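Local structure of TSSL1 (Pseudomonas aeruginosa, 4B62) at residues A[95-98]-A[99-103]; A[140-143]-A[144-147]. The protein is the TssL1 component of the type VI secretion system, represented here by its peptidoglycan-binding OmpA-like module, which probably fixes the apparatus to the cell wall. All coordinates share one frame; numbering follows the deposited sequence.

Contact 1. Residues A[95-98]-A[99-103]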
ATOM      1  N   SER A  95      -9.988  10.915 -11.684  1.00 14.62           N
ATOM      2  CA  SER A  95      -8.993  11.769 -11.062  1.00 12.47           C
ATOM      3  C   SER A  95      -7.931  10.912 -10.387  1.00 11.74           C
ATOM      4  O   SER A  95      -8.139   9.708 -10.090  1.00 11.76           O
ATOM      5  CB  SER A  95      -9.628  12.676 -10.004  1.00 12.16           C
ATOM      6  OG  SER A  95     -10.139  11.920  -8.914  1.00 13.23           O
ATOM      7  N   ASN A  96      -6.794  11.546 -10.118  1.00 11.81           N
ATOM      8  CA  ASN A  96      -5.783  10.921  -9.289  1.00 12.77           C
ATOM      9  C   ASN A  96      -6.313  10.663  -7.877  1.00 11.48           C
ATOM     10  O   ASN A  96      -5.952   9.672  -7.258  1.00 12.67           O
ATOM     11  CB  ASN A  96      -4.503  11.769  -9.247  1.00 14.15           C
ATOM     12  CG  ASN A  96      -3.361  11.177 -10.068  1.00 15.45           C
ATOM     13  OD1 ASN A  96      -3.359   9.993 -10.409  1.00 16.39           O
ATOM     14  ND2 ASN A  96      -2.357  12.002 -10.356  1.00 16.91           N
ATOM     15  N   TRP A  97      -7.172  11.548  -7.364  1.00 11.12           N
ATOM     16  CA  TRP A  97      -7.785  11.304  -6.068  1.00 11.15           C
ATOM     17  C   TRP A  97      -8.546   9.981  -6.064  1.00 10.15           C
ATOM     18  O   TRP A  97      -8.329   9.131  -5.197  1.00 11.11           O
ATOM     19  CB  TRP A  97      -8.712  12.450  -5.614  1.00 12.83           C
ATOM     20  CG  TRP A  97      -9.349  12.057  -4.365  1.00 11.92           C
ATOM     21  CD1 TRP A  97      -8.793  12.106  -3.108  1.00 15.12           C
ATOM     22  CD2 TRP A  97     -10.617  11.417  -4.213  1.00 11.52           C
ATOM     23  NE1 TRP A  97      -9.640  11.549  -2.200  1.00 13.95           N
ATOM     24  CE2 TRP A  97     -10.780  11.144  -2.841  1.00 12.93           C
ATOM     25  CE3 TRP A  97     -11.660  11.097  -5.096  1.00 13.34           C
ATOM     26  CZ2 TRP A  97     -11.926  10.529  -2.331  1.00 14.73           C
ATOM     27  CZ3 TRP A  97     -12.803  10.491  -4.578  1.00 14.08           C
ATOM     28  CH2 TRP A  97     -12.920  10.213  -3.212  1.00 15.58           C
ATOM     29  N   LYS A  98      -9.396   9.785  -7.067  1.00 10.68           N
ATOM     30  CA  LYS A  98     -10.208   8.586  -7.083  1.00 10.59           C
ATOM     31  C   LYS A  98      -9.349   7.346  -7.245  1.00 10.55           C
ATOM     32  O   LYS A  98      -9.589   6.333  -6.585  1.00 10.58           O
ATOM     33  CB  LYS A  98     -11.281   8.650  -8.161  1.00 12.27           C
ATOM     34  CG  LYS A  98     -12.274   7.495  -8.060  1.00 14.49           C
ATOM     35  CD  LYS A  98     -13.148   7.604  -6.817  1.00 18.30           C
ATOM     36  CE  LYS A  98     -13.903   6.325  -6.480  1.00 23.15           C
ATOM     37  NZ  LYS A  98     -14.966   6.057  -7.477  1.00 23.68           N
ATOM     38  N   LEU A  99      -8.331   7.420  -8.101  1.00 10.45           N
ATOM     39  CA  LEU A  99      -7.425   6.286  -8.237  1.00 10.44           C
ATOM     40  C   LEU A  99      -6.726   5.962  -6.905  1.00  9.71           C
ATOM     41  O   LEU A  99      -6.601   4.785  -6.529  1.00 10.59           O
ATOM     42  CB  LEU A  99      -6.397   6.544  -9.335  1.00 11.43           C
ATOM     43  CG  LEU A  99      -5.461   5.375  -9.645  1.00 12.29           C
ATOM     44  CD1 LEU A  99      -6.222   4.159 -10.162  1.00 13.27           C
ATOM     45  CD2 LEU A  99      -4.374   5.842 -10.613  1.00 14.15           C
ATOM     46  N   SER A 100      -6.288   7.001  -6.186  1.00  9.94           N
ATOM     47  CA  SER A 100      -5.577   6.793  -4.929  1.00 10.06           C
ATOM     48  C   SER A 100      -6.505   6.141  -3.884  1.00  9.42           C
ATOM     49  O   SER A 100      -6.082   5.271  -3.124  1.00  9.74           O
ATOM     50  CB  SER A 100      -4.991   8.116  -4.421  1.00 10.30           C
ATOM     51  OG  SER A 100      -5.947   8.994  -3.835  1.00 11.02           O
ATOM     52  N   GLN A 101      -7.766   6.563  -3.865  1.00  9.23           N
ATOM     53  CA  GLN A 101      -8.734   5.973  -2.954  1.00  9.86           C
ATOM     54  C   GLN A 101      -9.014   4.520  -3.305  1.00  9.27           C
ATOM     55  O   GLN A 101      -9.062   3.643  -2.434  1.00 10.32           O
ATOM     56  CB  GLN A 101     -10.040   6.785  -2.941  1.00  9.98           C
ATOM     57  CG  GLN A 101     -11.124   6.189  -2.070  1.00 11.09           C
ATOM     58  CD  GLN A 101     -12.392   6.992  -2.053  0.10  9.77           C
ATOM     59  OE1 GLN A 101     -13.244   6.838  -2.924  0.10  8.29           O
ATOM     60  NE2 GLN A 101     -12.541   7.833  -1.042  0.10  6.79           N
ATOM     61  N   ALA A 102      -9.207   4.272  -4.594  1.00 10.22           N
ATOM     62  CA  ALA A 102      -9.557   2.936  -5.058  1.00  9.96           C
ATOM     63  C   ALA A 102      -8.412   1.945  -4.823  1.00  8.76           C
ATOM     64  O   ALA A 102      -8.644   0.788  -4.459  1.00 10.42           O
ATOM     65  CB  ALA A 102      -9.961   2.958  -6.522  1.00 10.93           C
ATOM     66  N   ARG A 103      -7.178   2.414  -5.014  1.00  9.64           N
ATOM     67  CA  ARG A 103      -6.015   1.585  -4.766  1.00  9.34           C
ATOM     68  C   ARG A 103      -5.898   1.206  -3.292  1.00  8.78           C
ATOM     69  O   ARG A 103      -5.681   0.044  -2.952  1.00 10.37           O
ATOM     70  CB  ARG A 103      -4.746   2.283  -5.265  1.00  9.57           C
ATOM     71  CG  ARG A 103      -4.595   2.176  -6.773  1.00  9.71           C
ATOM     72  CD  ARG A 103      -3.421   2.958  -7.325  1.00 10.06           C
ATOM     73  NE  ARG A 103      -3.154   2.563  -8.701  1.00 10.27           N
ATOM     74  CZ  ARG A 103      -2.053   2.851  -9.378  1.00 11.67           C
ATOM     75  NH1 ARG A 103      -1.081   3.611  -8.869  1.00 12.87           N
ATOM     76  NH2 ARG A 103      -1.920   2.339 -10.596  1.00 13.15           N
TER

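Contact 2. Residues A[140-143]-A[144-147]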
ATOM      1  N   GLY A 140      10.617   9.835  -9.616  1.00  9.67           N
ATOM      2  CA  GLY A 140       9.996  10.432  -8.448  1.00  9.58           C
ATOM      3  C   GLY A 140       8.499  10.219  -8.444  1.00  8.49           C
ATOM      4  O   GLY A 140       7.921   9.867  -7.411  1.00  9.59           O
ATOM      5  N   ARG A 141       7.865  10.407  -9.596  1.00  9.07           N
ATOM      6  CA  ARG A 141       6.434  10.144  -9.679  1.00  8.93           C
ATOM      7  C   ARG A 141       6.106   8.698  -9.308  1.00  8.14           C
ATOM      8  O   ARG A 141       5.103   8.432  -8.641  1.00  9.06           O
ATOM      9  CB  ARG A 141       5.894  10.522 -11.066  1.00  8.54           C
ATOM     10  CG  ARG A 141       5.939  12.027 -11.317  1.00  9.62           C
ATOM     11  CD  ARG A 141       5.257  12.425 -12.596  1.00 10.58           C
ATOM     12  NE  ARG A 141       5.910  11.955 -13.815  1.00 11.61           N
ATOM     13  CZ  ARG A 141       6.865  12.606 -14.476  1.00 13.71           C
ATOM     14  NH1 ARG A 141       7.346  13.762 -14.024  1.00 15.07           N
ATOM     15  NH2 ARG A 141       7.343  12.096 -15.616  1.00 15.12           N
ATOM     16  N   ALA A 142       6.942   7.758  -9.769  1.00  9.06           N
ATOM     17  CA  ALA A 142       6.734   6.352  -9.472  1.00  9.46           C
ATOM     18  C   ALA A 142       6.870   6.047  -7.984  1.00  9.29           C
ATOM     19  O   ALA A 142       6.219   5.145  -7.486  1.00 11.31           O
ATOM     20  CB  ALA A 142       7.674   5.483 -10.296  1.00 11.01           C
ATOM     21  N   ARG A 143       7.715   6.799  -7.271  1.00  9.29           N
ATOM     22  CA  ARG A 143       7.811   6.656  -5.811  1.00 10.20           C
ATOM     23  C   ARG A 143       6.577   7.257  -5.102  1.00  9.69           C
ATOM     24  O   ARG A 143       6.150   6.752  -4.054  1.00 11.73           O
ATOM     25  CB  ARG A 143       9.094   7.297  -5.274  1.00 11.84           C
ATOM     26  CG  ARG A 143      10.308   6.462  -5.609  1.00 14.53           C
ATOM     27  CD  ARG A 143      11.577   6.892  -4.929  1.00 19.34           C
ATOM     28  NE  ARG A 143      12.184   8.014  -5.620  1.00 19.70           N
ATOM     29  CZ  ARG A 143      12.575   9.151  -5.039  0.39 18.42           C
ATOM     30  NH1 ARG A 143      12.436   9.334  -3.729  0.86 23.03           N
ATOM     31  NH2 ARG A 143      13.115  10.119  -5.779  1.00 20.02           N
ATOM     32  N   ASN A 144       6.000   8.318  -5.661  1.00  8.89           N
ATOM     33  CA  ASN A 144       4.824   8.946  -5.035  1.00  9.28           C
ATOM     34  C   ASN A 144       3.560   8.117  -5.174  1.00  9.05           C
ATOM     35  O   ASN A 144       2.751   8.054  -4.244  1.00 10.17           O
ATOM     36  CB  ASN A 144       4.579  10.347  -5.570  1.00  9.95           C
ATOM     37  CG  ASN A 144       5.571  11.352  -5.012  1.00  8.31           C
ATOM     38  OD1 ASN A 144       6.083  11.158  -3.922  1.00  9.47           O
ATOM     39  ND2 ASN A 144       5.856  12.411  -5.766  1.00  9.94           N
ATOM     40  N   ARG A 145       3.401   7.465  -6.331  1.00  8.61           N
ATOM     41  CA  ARG A 145       2.285   6.542  -6.549  1.00  8.84           C
ATOM     42  C   ARG A 145       2.543   5.305  -5.701  1.00  8.64           C
ATOM     43  O   ARG A 145       3.442   4.518  -5.997  1.00  9.52           O
ATOM     44  CB  ARG A 145       2.159   6.133  -8.026  1.00  9.41           C
ATOM     45  CG  ARG A 145       1.950   7.258  -9.011  1.00  9.68           C
ATOM     46  CD  ARG A 145       1.584   6.769 -10.392  1.00 10.56           C
ATOM     47  NE  ARG A 145       2.553   5.843 -10.964  1.00 11.27           N
ATOM     48  CZ  ARG A 145       3.621   6.187 -11.674  1.00 11.81           C
ATOM     49  NH1 ARG A 145       3.909   7.451 -11.915  1.00 12.59           N
ATOM     50  NH2 ARG A 145       4.418   5.236 -12.141  1.00 12.71           N
ATOM     51  N   ARG A 146       1.776   5.131  -4.628  1.00  8.21           N
ATOM     52  CA  ARG A 146       2.110   4.128  -3.637  1.00  8.82           C
ATOM     53  C   ARG A 146       0.941   3.907  -2.699  1.00  8.45           C
ATOM     54  O   ARG A 146       0.017   4.736  -2.619  1.00  9.16           O
ATOM     55  CB  ARG A 146       3.324   4.582  -2.807  1.00  8.74           C
ATOM     56  CG  ARG A 146       2.997   5.675  -1.794  1.00  9.05           C
ATOM     57  CD  ARG A 146       4.229   6.388  -1.301  1.00  7.88           C
ATOM     58  NE  ARG A 146       3.938   7.280  -0.188  1.00  8.30           N
ATOM     59  CZ  ARG A 146       3.500   8.532  -0.287  1.00  8.29           C
ATOM     60  NH1 ARG A 146       3.326   9.141  -1.461  1.00  9.39           N
ATOM     61  NH2 ARG A 146       3.270   9.204   0.848  1.00  8.88           N
ATOM     62  N   VAL A 147       1.006   2.799  -1.972  1.00  8.38           N
ATOM     63  CA  VAL A 147       0.211   2.638  -0.764  1.00  8.53           C
ATOM     64  C   VAL A 147       1.163   2.549   0.432  1.00  8.21           C
ATOM     65  O   VAL A 147       2.295   2.057   0.317  1.00  9.27           O
ATOM     66  CB  VAL A 147      -0.733   1.403  -0.795  1.00  9.40           C
ATOM     67  CG1 VAL A 147      -1.769   1.576  -1.892  1.00 10.33           C
ATOM     68  CG2 VAL A 147       0.020   0.100  -0.969  1.00 10.43           C
TER

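Contact 1. Residues A[95-98]-A[99-103]
S100 OG donates to W97 O over 2.7 Å, one turn back along the helix. W97 O also accepts from Q101 N at 2.9 Å. This carbonyl is thus gripped twice, by the amide nearly in line with the C=O bond and by the hydroxyl well off that line. A chi1 of 76° tucks the S100 hydroxyl back toward the preceding turn. S100 OG also bonds to S127 N, so this buried hydroxyl joins the first turn to the loop after strand 121-125.

S95 is the N-cap. S95 OG accepts from K98 N at 2.9 Å, closing a first-turn amide that has no earlier helical carbonyl. L99 N to S95 O, at 3.0 Å, starts the regular backbone ladder, which continues with S100 N to N96 O and A102 N to K98 O.

Outside this ladder, W97 and Q101 run side by side. With CG anti to the backbone N in both (chi1 near 177°), they leave the helix in the same direction. The Q101 amide reaches the benzo rim of the indole, with Q101 NE2 3.1 Å from W97 CZ2, and the two planes are 67° apart. Q101 CB lies over one indole face, offset toward the rim. K98 passes Q101 at a slant, bringing K98 CE to 3.7 Å from Q101 OE1. L99 is buried, and its CD2 sits over the centre of one face of the R103 guanidinium.

N96 ND2 bonds to D84, beyond the end of strand 77-82. The arrangement is a serine-capped helix N-terminus, opening the helix of the beta-alpha-beta unit 77-82, 96-115, 121-125 in this OmpA-like domain.

Contact 2. Residues A[140-143]-A[144-147]
R145 folds its guanidinium back against the last turn of helix 138-144, with one face against A142 CA. That A142 CA stands 3.5 Å above the R145 guanidinium plane, offset toward the rim. The chain starts with CG beside the backbone N and then bends at chi3 (-56°), which returns the head group to the helix. R145 NH1 comes 3.8 Å from R141 CB, and R145 NH2 lies equally near A142 CB. The aliphatic part follows the same path, with R145 CG 3.4 Å from R141 O. The charged end has partners beyond the turn: NH1 forms a salt bridge with D84 and NH2 with D45. These two carboxylates probably ease the approach of the like-charged R141, whose NH1 instead donates to N135 O.

R145 N donates to R141 O at 3.0 Å, and N144 N donates to G140 O at the same length. R145 is then the first residue to leave helical backbone angles. The N144 amide is buried, and it is held from outside by V132 N, A133 O and the N135 side chain.

R146 begins the strand and lays R146 CD 3.4 Å from R143 O. R146 NH1 reaches back to N144 O, 3.0 Å away, in the carbonyl plane and on a lone pair, though N144 O itself is tilted 18° out of the guanidinium plane. E148 pairs with NE, while E130 O accepts from NH2. R143 turns to E139 in the preceding turn of the helix.

The segment is therefore the exit from helix 138-144 into strand 146-152. That central strand runs antiparallel to both neighbours, 37-43 and 77-82, with R146 touching T41 and H82, and V147 packing against I42 and V79.

Both contacts are local and partly buried, but they lie at opposite ends of their helices. Contact 1 begins helix 96-115; contact 2 ends helix 138-144 and enters the central strand. Their centres are 13 Å apart, and they meet where R103 NH1 packs against R145 CB at 4.2 Å. D84 serves both, taking N96 through OD1 and R145 through OD2. The chemistry differs with place. Serine hydroxyls and an indole-amide pair mark the start of helix 96-115, where W97 is exposed. Contact 2 is rich in arginines, whose charged ends turn to carboxylates and backbone carbonyls from the same helix, the same strand and nearby loops.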